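Local coordinates for protein 3-oxo-glucose-6-phosphate:glutamate aminotransferase (Bacillus subtilis subsp. subtilis, PDB 4K2M) that catalyses the reversible pyridoxal phosphate-dependent transamination of 3-dehydro-glucose 6-phosphate with glutamate to give kanosamine 6-phosphate, on the pathway to antibiotic kanosamine, at residues A[182-187]-A[208-213]; A[120-125]-A[270-275]; A[340-343]-A[349-352]; A[109-114]-A[307-312]. All coordinates share one frame; numbering follows the deposited sequence.

Interaction 1: A[182-187]-A[208-213]; sequences DKIEEA and QHIRQI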
loop_
_atom_site.group_PDB
_atom_site.type_symbol
_atom_site.label_atom_id
_atom_site.label_comp_id
_atom_site.label_asym_id
_atom_site.label_seq_id
_atom_site.Cartn_x
_atom_site.Cartn_y
_atom_site.Cartn_z
ATOM N N ASP A 182 -23.292 17.990 19.876
ATOM C CA ASP A 182 -23.674 18.442 21.210
ATOM C C ASP A 182 -22.939 17.725 22.349
ATOM O O ASP A 182 -23.149 18.052 23.512
ATOM C CB ASP A 182 -25.182 18.304 21.398
ATOM C CG ASP A 182 -25.962 19.312 20.583
ATOM O OD1 ASP A 182 -25.473 20.452 20.429
ATOM O OD2 ASP A 182 -27.058 18.961 20.100
ATOM N N LYS A 183 -22.077 16.759 22.022
ATOM C CA LYS A 183 -21.319 16.020 23.044
ATOM C C LYS A 183 -19.825 16.301 22.961
ATOM O O LYS A 183 -19.034 15.816 23.773
ATOM C CB LYS A 183 -21.521 14.506 22.873
ATOM C CG LYS A 183 -22.930 14.011 23.106
ATOM C CD LYS A 183 -23.286 14.019 24.590
ATOM C CE LYS A 183 -24.545 13.198 24.828
ATOM N NZ LYS A 183 -24.999 13.291 26.244
ATOM N N ILE A 184 -19.429 17.078 21.966
ATOM C CA ILE A 184 -18.009 17.260 21.709
ATOM C C ILE A 184 -17.386 18.201 22.732
ATOM O O ILE A 184 -16.321 17.919 23.281
ATOM C CB ILE A 184 -17.782 17.792 20.278
ATOM C CG1 ILE A 184 -18.165 16.709 19.268
ATOM C CG2 ILE A 184 -16.331 18.229 20.081
ATOM C CD1 ILE A 184 -18.109 17.192 17.805
ATOM N N GLU A 185 -18.059 19.314 23.000
ATOM C CA GLU A 185 -17.477 20.345 23.848
ATOM C C GLU A 185 -17.164 19.817 25.251
ATOM O O GLU A 185 -16.114 20.119 25.819
ATOM C CB GLU A 185 -18.400 21.570 23.910
ATOM C CG GLU A 185 -17.873 22.657 24.824
ATOM C CD GLU A 185 -18.684 23.935 24.724
ATOM O OE1 GLU A 185 -18.146 25.005 25.066
ATOM O OE2 GLU A 185 -19.856 23.860 24.299
ATOM N N GLU A 186 -18.062 18.993 25.781
ATOM C CA GLU A 186 -17.857 18.335 27.082
ATOM C C GLU A 186 -16.509 17.575 27.180
ATOM O O GLU A 186 -15.896 17.518 28.246
ATOM C CB GLU A 186 -19.051 17.387 27.344
ATOM C CG GLU A 186 -18.832 16.317 28.402
ATOM C CD GLU A 186 -20.080 15.473 28.668
ATOM O OE1 GLU A 186 -20.778 15.099 27.697
ATOM O OE2 GLU A 186 -20.359 15.180 29.855
ATOM N N ALA A 187 -16.037 17.008 26.067
ATOM C CA ALA A 187 -14.825 16.185 26.080
ATOM C C ALA A 187 -13.529 16.972 25.890
ATOM O O ALA A 187 -12.436 16.412 25.969
ATOM C CB ALA A 187 -14.925 15.083 25.024
ATOM N N GLN A 208 -20.985 21.804 9.976
ATOM C CA GLN A 208 -21.036 23.228 10.345
ATOM C C GLN A 208 -20.972 23.423 11.862
ATOM O O GLN A 208 -20.243 24.288 12.369
ATOM C CB GLN A 208 -22.278 23.918 9.753
ATOM C CG GLN A 208 -22.323 25.416 10.061
ATOM C CD GLN A 208 -23.464 26.129 9.356
ATOM O OE1 GLN A 208 -24.461 25.512 8.979
ATOM N NE2 GLN A 208 -23.317 27.436 9.172
ATOM N N HIS A 209 -21.705 22.591 12.592
ATOM C CA HIS A 209 -21.740 22.679 14.046
ATOM C C HIS A 209 -20.381 22.248 14.606
ATOM O O HIS A 209 -19.829 22.891 15.489
ATOM C CB HIS A 209 -22.895 21.820 14.570
ATOM C CG HIS A 209 -23.188 22.001 16.023
ATOM N ND1 HIS A 209 -22.403 22.770 16.858
ATOM C CD2 HIS A 209 -24.188 21.509 16.794
ATOM C CE1 HIS A 209 -22.907 22.740 18.079
ATOM N NE2 HIS A 209 -23.987 21.981 18.069
ATOM N N ILE A 210 -19.823 21.169 14.065
ATOM C CA ILE A 210 -18.483 20.741 14.444
ATOM C C ILE A 210 -17.452 21.855 14.223
ATOM O O ILE A 210 -16.614 22.107 15.085
ATOM C CB ILE A 210 -18.091 19.425 13.709
ATOM C CG1 ILE A 210 -18.994 18.281 14.181
ATOM C CG2 ILE A 210 -16.616 19.090 13.955
ATOM C CD1 ILE A 210 -18.820 16.965 13.394
ATOM N N ARG A 211 -17.522 22.539 13.080
ATOM C CA ARG A 211 -16.581 23.626 12.787
ATOM C C ARG A 211 -16.758 24.799 13.761
ATOM O O ARG A 211 -15.783 25.442 14.165
ATOM C CB ARG A 211 -16.746 24.075 11.319
ATOM C CG ARG A 211 -16.041 25.382 10.922
ATOM C CD ARG A 211 -14.600 25.426 11.381
ATOM N NE ARG A 211 -13.748 24.472 10.688
ATOM C CZ ARG A 211 -12.453 24.308 10.942
ATOM N NH1 ARG A 211 -11.859 25.026 11.887
ATOM N NH2 ARG A 211 -11.752 23.422 10.258
ATOM N N GLN A 212 -17.992 25.085 14.149
ATOM C CA GLN A 212 -18.200 26.143 15.136
ATOM C C GLN A 212 -17.495 25.826 16.451
ATOM O O GLN A 212 -16.870 26.701 17.048
ATOM C CB GLN A 212 -19.688 26.374 15.383
ATOM C CG GLN A 212 -20.374 27.086 14.236
ATOM C CD GLN A 212 -21.887 27.042 14.355
ATOM O OE1 GLN A 212 -22.430 26.505 15.324
ATOM N NE2 GLN A 212 -22.576 27.606 13.366
ATOM N N ILE A 213 -17.595 24.581 16.903
ATOM C CA ILE A 213 -16.884 24.162 18.109
ATOM C C ILE A 213 -15.375 24.218 17.913
ATOM O O ILE A 213 -14.645 24.727 18.769
ATOM C CB ILE A 213 -17.300 22.757 18.558
ATOM C CG1 ILE A 213 -18.791 22.761 18.895
ATOM C CG2 ILE A 213 -16.479 22.314 19.776
ATOM C CD1 ILE A 213 -19.391 21.390 19.080
#

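Interaction 2: A[120-125]-A[270-275]; sequences YVIATS and KCIQFS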
loop_
_atom_site.group_PDB
_atom_site.type_symbol
_atom_site.label_atom_id
_atom_site.label_comp_id
_atom_site.label_asym_id
_atom_site.label_seq_id
_atom_site.Cartn_x
_atom_site.Cartn_y
_atom_site.Cartn_z
ATOM N N TYR A 120 -5.673 20.899 -3.308
ATOM C CA TYR A 120 -4.600 19.911 -3.257
ATOM C C TYR A 120 -5.121 18.548 -2.870
ATOM O O TYR A 120 -5.857 18.410 -1.901
ATOM C CB TYR A 120 -3.547 20.349 -2.237
ATOM C CG TYR A 120 -3.035 21.739 -2.507
ATOM C CD1 TYR A 120 -2.135 21.968 -3.544
ATOM C CD2 TYR A 120 -3.461 22.823 -1.742
ATOM C CE1 TYR A 120 -1.673 23.238 -3.812
ATOM C CE2 TYR A 120 -3.007 24.098 -2.008
ATOM C CZ TYR A 120 -2.106 24.294 -3.046
ATOM O OH TYR A 120 -1.638 25.560 -3.316
ATOM N N VAL A 121 -4.728 17.544 -3.638
ATOM C CA VAL A 121 -5.093 16.167 -3.338
ATOM C C VAL A 121 -3.815 15.354 -3.362
ATOM O O VAL A 121 -3.029 15.443 -4.306
ATOM C CB VAL A 121 -6.099 15.606 -4.360
ATOM C CG1 VAL A 121 -6.312 14.108 -4.139
ATOM C CG2 VAL A 121 -7.427 16.345 -4.232
ATOM N N ILE A 122 -3.594 14.602 -2.294
ATOM C CA ILE A 122 -2.425 13.749 -2.179
ATOM C C ILE A 122 -2.955 12.324 -2.119
ATOM O O ILE A 122 -3.607 11.944 -1.136
ATOM C CB ILE A 122 -1.642 14.048 -0.897
ATOM C CG1 ILE A 122 -1.153 15.499 -0.871
ATOM C CG2 ILE A 122 -0.453 13.105 -0.783
ATOM C CD1 ILE A 122 -2.095 16.500 -0.149
ATOM N N ALA A 123 -2.711 11.551 -3.178
ATOM C CA ALA A 123 -3.210 10.180 -3.250
ATOM C C ALA A 123 -2.293 9.271 -2.428
ATOM O O ALA A 123 -1.066 9.334 -2.550
ATOM C CB ALA A 123 -3.294 9.706 -4.699
ATOM N N THR A 124 -2.890 8.431 -1.588
ATOM C CA THR A 124 -2.130 7.631 -0.634
ATOM C C THR A 124 -2.367 6.150 -0.856
ATOM O O THR A 124 -3.200 5.752 -1.674
ATOM C CB THR A 124 -2.549 7.960 0.810
ATOM O OG1 THR A 124 -3.943 7.686 0.965
ATOM C CG2 THR A 124 -2.306 9.424 1.146
ATOM N N SER A 125 -1.637 5.331 -0.095
ATOM C CA SER A 125 -1.684 3.886 -0.253
ATOM C C SER A 125 -2.891 3.250 0.428
ATOM O O SER A 125 -3.137 2.066 0.239
ATOM C CB SER A 125 -0.399 3.245 0.294
ATOM O OG SER A 125 -0.152 3.681 1.611
ATOM N N LYS A 270 3.255 19.350 3.604
ATOM C CA LYS A 270 3.593 18.468 4.707
ATOM C C LYS A 270 3.018 17.071 4.479
ATOM O O LYS A 270 3.652 16.073 4.818
ATOM C CB LYS A 270 3.120 19.055 6.049
ATOM C CG LYS A 270 3.928 20.267 6.506
ATOM C CD LYS A 270 3.349 20.857 7.802
ATOM C CE LYS A 270 4.208 21.995 8.365
ATOM N NZ LYS A 270 3.980 23.292 7.667
ATOM N N CYS A 271 1.820 16.989 3.911
ATOM C CA CYS A 271 1.247 15.678 3.582
ATOM C C CYS A 271 2.108 14.929 2.572
ATOM O O CYS A 271 2.329 13.729 2.715
ATOM C CB CYS A 271 -0.168 15.809 3.014
ATOM S SG CYS A 271 -1.397 16.318 4.231
ATOM N N ILE A 272 2.572 15.630 1.540
ATOM C CA ILE A 272 3.429 14.990 0.549
ATOM C C ILE A 272 4.714 14.504 1.205
ATOM O O ILE A 272 5.180 13.397 0.916
ATOM C CB ILE A 272 3.750 15.932 -0.624
ATOM C CG1 ILE A 272 2.461 16.276 -1.380
ATOM C CG2 ILE A 272 4.753 15.286 -1.570
ATOM C CD1 ILE A 272 2.626 17.397 -2.401
ATOM N N GLN A 273 5.290 15.318 2.088
ATOM C CA GLN A 273 6.532 14.927 2.761
ATOM C C GLN A 273 6.327 13.685 3.625
ATOM O O GLN A 273 7.098 12.738 3.541
ATOM C CB GLN A 273 7.104 16.096 3.595
ATOM C CG GLN A 273 7.457 17.302 2.740
ATOM C CD GLN A 273 7.647 18.567 3.556
ATOM O OE1 GLN A 273 7.346 18.605 4.756
ATOM N NE2 GLN A 273 8.156 19.610 2.907
ATOM N N PHE A 274 5.259 13.661 4.412
ATOM C CA PHE A 274 4.970 12.486 5.235
ATOM C C PHE A 274 4.619 11.240 4.407
ATOM O O PHE A 274 4.888 10.115 4.833
ATOM C CB PHE A 274 3.835 12.778 6.224
ATOM C CG PHE A 274 4.305 13.340 7.531
ATOM C CD1 PHE A 274 5.006 12.547 8.424
ATOM C CD2 PHE A 274 4.035 14.657 7.869
ATOM C CE1 PHE A 274 5.437 13.054 9.642
ATOM C CE2 PHE A 274 4.467 15.183 9.089
ATOM C CZ PHE A 274 5.160 14.380 9.974
ATOM N N SER A 275 4.030 11.446 3.232
ATOM C CA SER A 275 3.583 10.336 2.378
ATOM C C SER A 275 4.752 9.668 1.674
ATOM O O SER A 275 4.642 8.546 1.142
ATOM C CB SER A 275 2.607 10.852 1.325
ATOM O OG SER A 275 3.319 11.487 0.262
#

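Interaction 3: A[340-343]-A[349-352]; sequences ELPE and VWHL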
loop_
_atom_site.group_PDB
_atom_site.type_symbol
_atom_site.label_atom_id
_atom_site.label_comp_id
_atom_site.label_asym_id
_atom_site.label_seq_id
_atom_site.Cartn_x
_atom_site.Cartn_y
_atom_site.Cartn_z
ATOM N N GLU A 340 -36.637 1.171 12.827
ATOM C CA GLU A 340 -36.351 2.537 12.401
ATOM C C GLU A 340 -35.694 2.476 11.029
ATOM O O GLU A 340 -34.816 1.658 10.805
ATOM C CB GLU A 340 -35.400 3.237 13.364
ATOM C CG GLU A 340 -36.010 3.642 14.700
ATOM C CD GLU A 340 -34.997 4.371 15.585
ATOM O OE1 GLU A 340 -34.375 5.344 15.098
ATOM O OE2 GLU A 340 -34.811 3.959 16.753
ATOM N N LEU A 341 -36.130 3.335 10.114
ATOM C CA LEU A 341 -35.507 3.425 8.797
ATOM C C LEU A 341 -34.680 4.699 8.746
ATOM O O LEU A 341 -35.016 5.687 9.402
ATOM C CB LEU A 341 -36.587 3.497 7.706
ATOM C CG LEU A 341 -37.343 2.201 7.424
ATOM C CD1 LEU A 341 -38.658 2.477 6.680
ATOM C CD2 LEU A 341 -36.470 1.216 6.621
ATOM N N PRO A 342 -33.621 4.706 7.924
ATOM C CA PRO A 342 -32.917 5.985 7.789
ATOM C C PRO A 342 -33.769 7.008 7.047
ATOM O O PRO A 342 -34.717 6.645 6.348
ATOM C CB PRO A 342 -31.673 5.626 6.969
ATOM C CG PRO A 342 -32.096 4.412 6.156
ATOM C CD PRO A 342 -33.099 3.661 7.021
ATOM N N GLU A 343 -33.453 8.281 7.242
ATOM C CA GLU A 343 -34.147 9.360 6.554
ATOM C C GLU A 343 -33.640 9.478 5.120
ATOM O O GLU A 343 -32.440 9.358 4.860
ATOM C CB GLU A 343 -33.890 10.661 7.311
ATOM C CG GLU A 343 -34.526 11.897 6.711
ATOM C CD GLU A 343 -34.243 13.134 7.550
ATOM O OE1 GLU A 343 -33.983 12.977 8.763
ATOM O OE2 GLU A 343 -34.271 14.256 6.999
ATOM N N VAL A 349 -24.649 9.158 0.961
ATOM C CA VAL A 349 -24.321 8.486 -0.294
ATOM C C VAL A 349 -24.537 6.974 -0.235
ATOM O O VAL A 349 -24.220 6.262 -1.178
ATOM C CB VAL A 349 -22.905 8.817 -0.819
ATOM C CG1 VAL A 349 -22.800 10.285 -1.191
ATOM C CG2 VAL A 349 -21.815 8.437 0.222
ATOM N N TRP A 350 -25.076 6.497 0.882
ATOM C CA TRP A 350 -25.604 5.140 0.956
ATOM C C TRP A 350 -24.541 4.098 0.686
ATOM O O TRP A 350 -24.723 3.183 -0.116
ATOM C CB TRP A 350 -26.801 4.980 0.002
ATOM C CG TRP A 350 -27.842 6.033 0.268
ATOM C CD1 TRP A 350 -28.150 7.107 -0.528
ATOM C CD2 TRP A 350 -28.678 6.132 1.426
ATOM N NE1 TRP A 350 -29.134 7.874 0.080
ATOM C CE2 TRP A 350 -29.472 7.291 1.277
ATOM C CE3 TRP A 350 -28.833 5.352 2.583
ATOM C CZ2 TRP A 350 -30.416 7.684 2.232
ATOM C CZ3 TRP A 350 -29.766 5.748 3.539
ATOM C CH2 TRP A 350 -30.547 6.903 3.354
ATOM N N HIS A 351 -23.414 4.230 1.381
ATOM C CA HIS A 351 -22.405 3.186 1.316
ATOM C C HIS A 351 -22.916 1.906 1.996
ATOM O O HIS A 351 -22.712 0.794 1.500
ATOM C CB HIS A 351 -21.116 3.640 1.998
ATOM C CG HIS A 351 -20.078 2.567 2.048
ATOM N ND1 HIS A 351 -19.509 2.035 0.911
ATOM C CD2 HIS A 351 -19.531 1.902 3.092
ATOM C CE1 HIS A 351 -18.643 1.096 1.254
ATOM N NE2 HIS A 351 -18.638 0.994 2.570
ATOM N N LEU A 352 -23.556 2.082 3.152
ATOM C CA LEU A 352 -24.227 1.003 3.871
ATOM C C LEU A 352 -25.629 1.483 4.196
ATOM O O LEU A 352 -25.861 2.690 4.270
ATOM C CB LEU A 352 -23.447 0.630 5.146
ATOM C CG LEU A 352 -22.129 -0.117 4.854
ATOM C CD1 LEU A 352 -21.033 0.147 5.917
ATOM C CD2 LEU A 352 -22.368 -1.622 4.698
#

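Interaction 4: A[109-114]-A[307-312]; sequences EKVLST and ERMKYL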
loop_
_atom_site.group_PDB
_atom_site.type_symbol
_atom_site.label_atom_id
_atom_site.label_comp_id
_atom_site.label_asym_id
_atom_site.label_seq_id
_atom_site.Cartn_x
_atom_site.Cartn_y
_atom_site.Cartn_z
ATOM N N GLU A 109 -4.911 12.683 -9.165
ATOM C CA GLU A 109 -5.029 13.712 -8.123
ATOM C C GLU A 109 -5.708 14.966 -8.666
ATOM O O GLU A 109 -6.562 15.553 -8.001
ATOM C CB GLU A 109 -3.675 14.027 -7.500
ATOM C CG GLU A 109 -3.090 12.845 -6.711
ATOM C CD GLU A 109 -1.648 13.081 -6.311
ATOM O OE1 GLU A 109 -0.943 13.813 -7.049
ATOM O OE2 GLU A 109 -1.213 12.529 -5.266
ATOM N N LYS A 110 -5.354 15.355 -9.890
ATOM C CA LYS A 110 -5.999 16.494 -10.536
ATOM C C LYS A 110 -7.512 16.299 -10.749
ATOM O O LYS A 110 -8.315 17.208 -10.507
ATOM C CB LYS A 110 -5.307 16.811 -11.871
ATOM C CG LYS A 110 -5.871 18.047 -12.548
ATOM C CD LYS A 110 -5.958 19.210 -11.556
ATOM C CE LYS A 110 -6.981 20.247 -12.002
ATOM N NZ LYS A 110 -6.719 20.712 -13.394
ATOM N N VAL A 111 -7.912 15.114 -11.189
ATOM C CA VAL A 111 -9.333 14.826 -11.380
ATOM C C VAL A 111 -10.094 14.859 -10.045
ATOM O O VAL A 111 -11.217 15.380 -9.945
ATOM C CB VAL A 111 -9.512 13.455 -12.066
ATOM C CG1 VAL A 111 -10.871 12.912 -11.773
ATOM C CG2 VAL A 111 -9.309 13.580 -13.568
ATOM N N LEU A 112 -9.476 14.313 -9.007
ATOM C CA LEU A 112 -10.059 14.370 -7.671
ATOM C C LEU A 112 -10.162 15.796 -7.155
ATOM O O LEU A 112 -11.140 16.164 -6.491
ATOM C CB LEU A 112 -9.222 13.534 -6.691
ATOM C CG LEU A 112 -9.342 12.019 -6.880
ATOM C CD1 LEU A 112 -8.342 11.312 -5.957
ATOM C CD2 LEU A 112 -10.766 11.546 -6.571
ATOM N N SER A 113 -9.134 16.596 -7.431
ATOM C CA SER A 113 -9.096 17.993 -6.999
ATOM C C SER A 113 -10.292 18.743 -7.569
ATOM O O SER A 113 -10.977 19.480 -6.862
ATOM C CB SER A 113 -7.787 18.642 -7.460
ATOM O OG SER A 113 -7.855 20.054 -7.386
ATOM N N THR A 114 -10.552 18.520 -8.848
ATOM C CA THR A 114 -11.679 19.159 -9.523
ATOM C C THR A 114 -13.016 18.658 -8.989
ATOM O O THR A 114 -13.944 19.440 -8.733
ATOM C CB THR A 114 -11.605 18.925 -11.028
ATOM O OG1 THR A 114 -10.374 19.466 -11.521
ATOM C CG2 THR A 114 -12.788 19.588 -11.742
ATOM N N GLU A 307 -10.181 4.737 -14.669
ATOM C CA GLU A 307 -11.206 3.978 -15.392
ATOM C C GLU A 307 -12.438 3.769 -14.535
ATOM O O GLU A 307 -13.561 4.028 -14.972
ATOM C CB GLU A 307 -10.682 2.613 -15.843
ATOM C CG GLU A 307 -9.619 2.665 -16.914
ATOM C CD GLU A 307 -10.032 3.502 -18.107
ATOM O OE1 GLU A 307 -11.183 3.354 -18.579
ATOM O OE2 GLU A 307 -9.210 4.330 -18.555
ATOM N N ARG A 308 -12.247 3.297 -13.306
ATOM C CA ARG A 308 -13.400 2.938 -12.488
ATOM C C ARG A 308 -14.200 4.160 -12.087
ATOM O O ARG A 308 -15.394 4.053 -11.826
ATOM C CB ARG A 308 -12.976 2.103 -11.257
ATOM C CG ARG A 308 -12.322 0.770 -11.661
ATOM C CD ARG A 308 -12.276 -0.221 -10.502
ATOM N NE ARG A 308 -13.618 -0.721 -10.217
ATOM C CZ ARG A 308 -13.967 -1.468 -9.177
ATOM N NH1 ARG A 308 -13.068 -1.837 -8.261
ATOM N NH2 ARG A 308 -15.234 -1.865 -9.071
ATOM N N MET A 309 -13.553 5.324 -12.057
ATOM C CA MET A 309 -14.227 6.553 -11.663
ATOM C C MET A 309 -15.314 6.930 -12.647
ATOM O O MET A 309 -16.230 7.676 -12.295
ATOM C CB MET A 309 -13.228 7.713 -11.546
ATOM C CG MET A 309 -13.701 8.855 -10.656
ATOM S SD MET A 309 -12.365 10.039 -10.336
ATOM C CE MET A 309 -11.177 9.381 -11.494
ATOM N N LYS A 310 -15.219 6.421 -13.874
ATOM C CA LYS A 310 -16.211 6.741 -14.901
ATOM C C LYS A 310 -17.594 6.224 -14.534
ATOM O O LYS A 310 -18.598 6.655 -15.111
ATOM C CB LYS A 310 -15.783 6.161 -16.246
ATOM C CG LYS A 310 -14.454 6.708 -16.737
ATOM C CD LYS A 310 -13.979 5.933 -17.955
ATOM C CE LYS A 310 -12.723 6.574 -18.525
ATOM N NZ LYS A 310 -12.219 5.822 -19.707
ATOM N N TYR A 311 -17.636 5.311 -13.569
ATOM C CA TYR A 311 -18.872 4.663 -13.145
ATOM C C TYR A 311 -19.459 5.280 -11.871
ATOM O O TYR A 311 -20.559 4.912 -11.461
ATOM C CB TYR A 311 -18.633 3.149 -12.935
ATOM C CG TYR A 311 -18.244 2.410 -14.200
ATOM C CD1 TYR A 311 -19.162 1.623 -14.888
ATOM C CD2 TYR A 311 -16.953 2.508 -14.707
ATOM C CE1 TYR A 311 -18.793 0.952 -16.065
ATOM C CE2 TYR A 311 -16.580 1.844 -15.876
ATOM C CZ TYR A 311 -17.498 1.076 -16.546
ATOM O OH TYR A 311 -17.081 0.438 -17.699
ATOM N N LEU A 312 -18.752 6.227 -11.256
ATOM C CA LEU A 312 -19.124 6.713 -9.916
ATOM C C LEU A 312 -20.481 7.426 -9.804
ATOM O O LEU A 312 -21.287 7.098 -8.933
ATOM C CB LEU A 312 -18.010 7.592 -9.320
ATOM C CG LEU A 312 -18.279 8.221 -7.954
ATOM C CD1 LEU A 312 -18.607 7.137 -6.917
ATOM C CD2 LEU A 312 -17.068 9.068 -7.511
#

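Interaction 1: A[182-187]-A[208-213]
The two backbones come nearest at D182 and H209, whose CA atoms are 8.5 Å apart, so side chains make the contact. Segment 208-213 is part of helix 207-217, which packs on the central sheet of the aspartate aminotransferase fold. Segment 182-187 belongs to the loop between strands 166-169 and 192-195. The contact has an apolar inner part and a polar outer part.

I184 fills the inner part. Its two branches go to different partners. CD1 meets I210 CG1 at 3.9 Å, with the two side chains crossing at about a right angle. CG2 meets I213 CG2 at 4.1 Å, and CB of I184 lies 4.1 Å from I213 CD1. I184 and I210 also both pack on I195 of strand 192-195, and I184 reaches I147 of strand 145-148. The isoleucines therefore join the loop, the helix and the sheet.

At the more exposed side, H209 and D182 form a His-carboxylate hydrogen bond. CG of H209 is anti to the backbone N (chi1 -170°), which carries the imidazole out toward the loop. Ring and carboxylate planes are 70° apart. H209 NE2 donates to D182 OD1 over 3.2 Å, with an N-H...O angle of 155°, and reaches that oxygen from above the carboxylate plane.

Interaction 2: A[120-125]-A[270-275]
I122 of strand 120-124 sets its side chain against C271 and I272 of helix 265-275. Its chi2 is 93°, away from the usual staggered values, and this rotation about CB-CG1 sets where CD1 lies. CD1 is 3.8 Å from C271 CB, so the cysteine is met at its CB. CG1 lies 3.7 Å from I272 CG1, and the two isoleucine chains cross at about a right angle. The other branch of I122, CG2, faces S275, 4.2 Å from its OG. That hydroxyl is already engaged. S275 OG donates to I272 O in the turn before it, at 2.7 Å and with a C=O...O angle of 115°. C271 also packs on I260 of the neighbouring strand 258-262. Y276, a substrate-binding residue, directly follows the segment.

The axes of strand 120-124 and helix 270-275 run nearly parallel, 13° apart and 9.1 Å at closest approach. The strand is an outermost one of the seven-stranded mixed sheet, beside strand 258-262, which runs antiparallel to both neighbours. A helix laid on such a sheet is typical of the large domain of fold type I aminotransferases.

Interaction 3: A[340-343]-A[349-352]
The indole of W350 turns its six-membered edge to P342 and E343, with both partners near the ring plane. The ring is also stacked with the imidazole of H348. L320, A323 and I327 of helix 312-329 pack against it too, so the indole is buried.

At the edge, CZ3 of W350 lies 3.7 Å from P342 CG and 3.9 Å from P342 CB. The proline therefore offers the CB-CG side of its ring to the rim of the indole. Next to it, W350 CH2 is 3.4 Å from the backbone oxygen E343 O, and CZ2 is 3.7 Å from the same oxygen. An aromatic C-H edge facing a carbonyl oxygen is probably mildly favourable electrostatically.

Both segments lie in the loop between helix 331-335 and strand 353-356. That strand pairs antiparallel with strand 412-415 in the small C-terminal domain typical of fold type I aminotransferases. P342 also touches F353 of the strand.

CG of W350 sits beside the backbone N (chi1 -54°), and from there the indole extends to the other segment. W350 N is hydrogen-bonded to H348 ND1. W350 O accepts a hydrogen bond from R319 NH1 of helix 312-329.

Interaction 4: A[109-114]-A[307-312]
M309 is the residue of 307-312 that reaches V111 and L112 of helix 103-116. The second segment starts with E307, in the last part of helix 299-308. E307 does not touch the first segment. Its carboxylate holds K310, one turn on, in a salt bridge: K310 NZ is 2.9 Å from E307 OE1, on the syn side and 28° out of the carboxylate plane. R308 follows and points elsewhere. It forms a salt bridge with E82 of helix 80-93 and packs on F99 of the second subunit.

M309 comes next, where the backbone tightens into a 3-10 turn. CG is anti to the backbone N (chi1 -158°), and with chi2 also extended the chain carries the sulfur to V111. The near-eclipsed chi3 (9°) folds the methyl back beside the same valine branch. V111 CG1 lies 3.5 Å from M309 SD and 3.6 Å from M309 CE. The valine and methionine chains lie alongside one another, pointing opposite ways. L112 touches more loosely, its CD2 4.4 Å from M309 SD.

K310 and Y311 complete the 3-10 turn, and L312 opens helix 312-329. The N atoms of all three bond to the carbonyls three residues back, with K310 N to E307 O at 3.1 Å. Y311 OH is hydrogen-bonded to D85 of helix 80-93. L312 packs on Y115 of helix 103-116.

The 3-10 turn thus lies between helices 103-116 and 80-93. Helix 41-46 touches K310 and Y311. I38, in the loop before that helix, packs on both V111 and M309.

All four contacts lie within the aminotransferase family region. Interactions 2 and 4 are neighbours, with centres about 17 Å apart. Helix 103-116 leads into strand 120-124, and E109 OE2 accepts a hydrogen bond from A123 N at 2.8 Å. Along the chain, interaction 4 spans interaction 2, which spans interaction 1; interaction 3 comes later. Interactions 1 and 2 lie on the same seven-stranded sheet, with centres about 28 Å apart. Interaction 3, near the short sheet 353-356/412-415, and interaction 2 are on opposite sides of the chain's centre, about 31 Å between contact centres. Interactions 1 and 2 thus pack helices on the large-domain sheet, while the segments of 3 and 4 hold none of its strands.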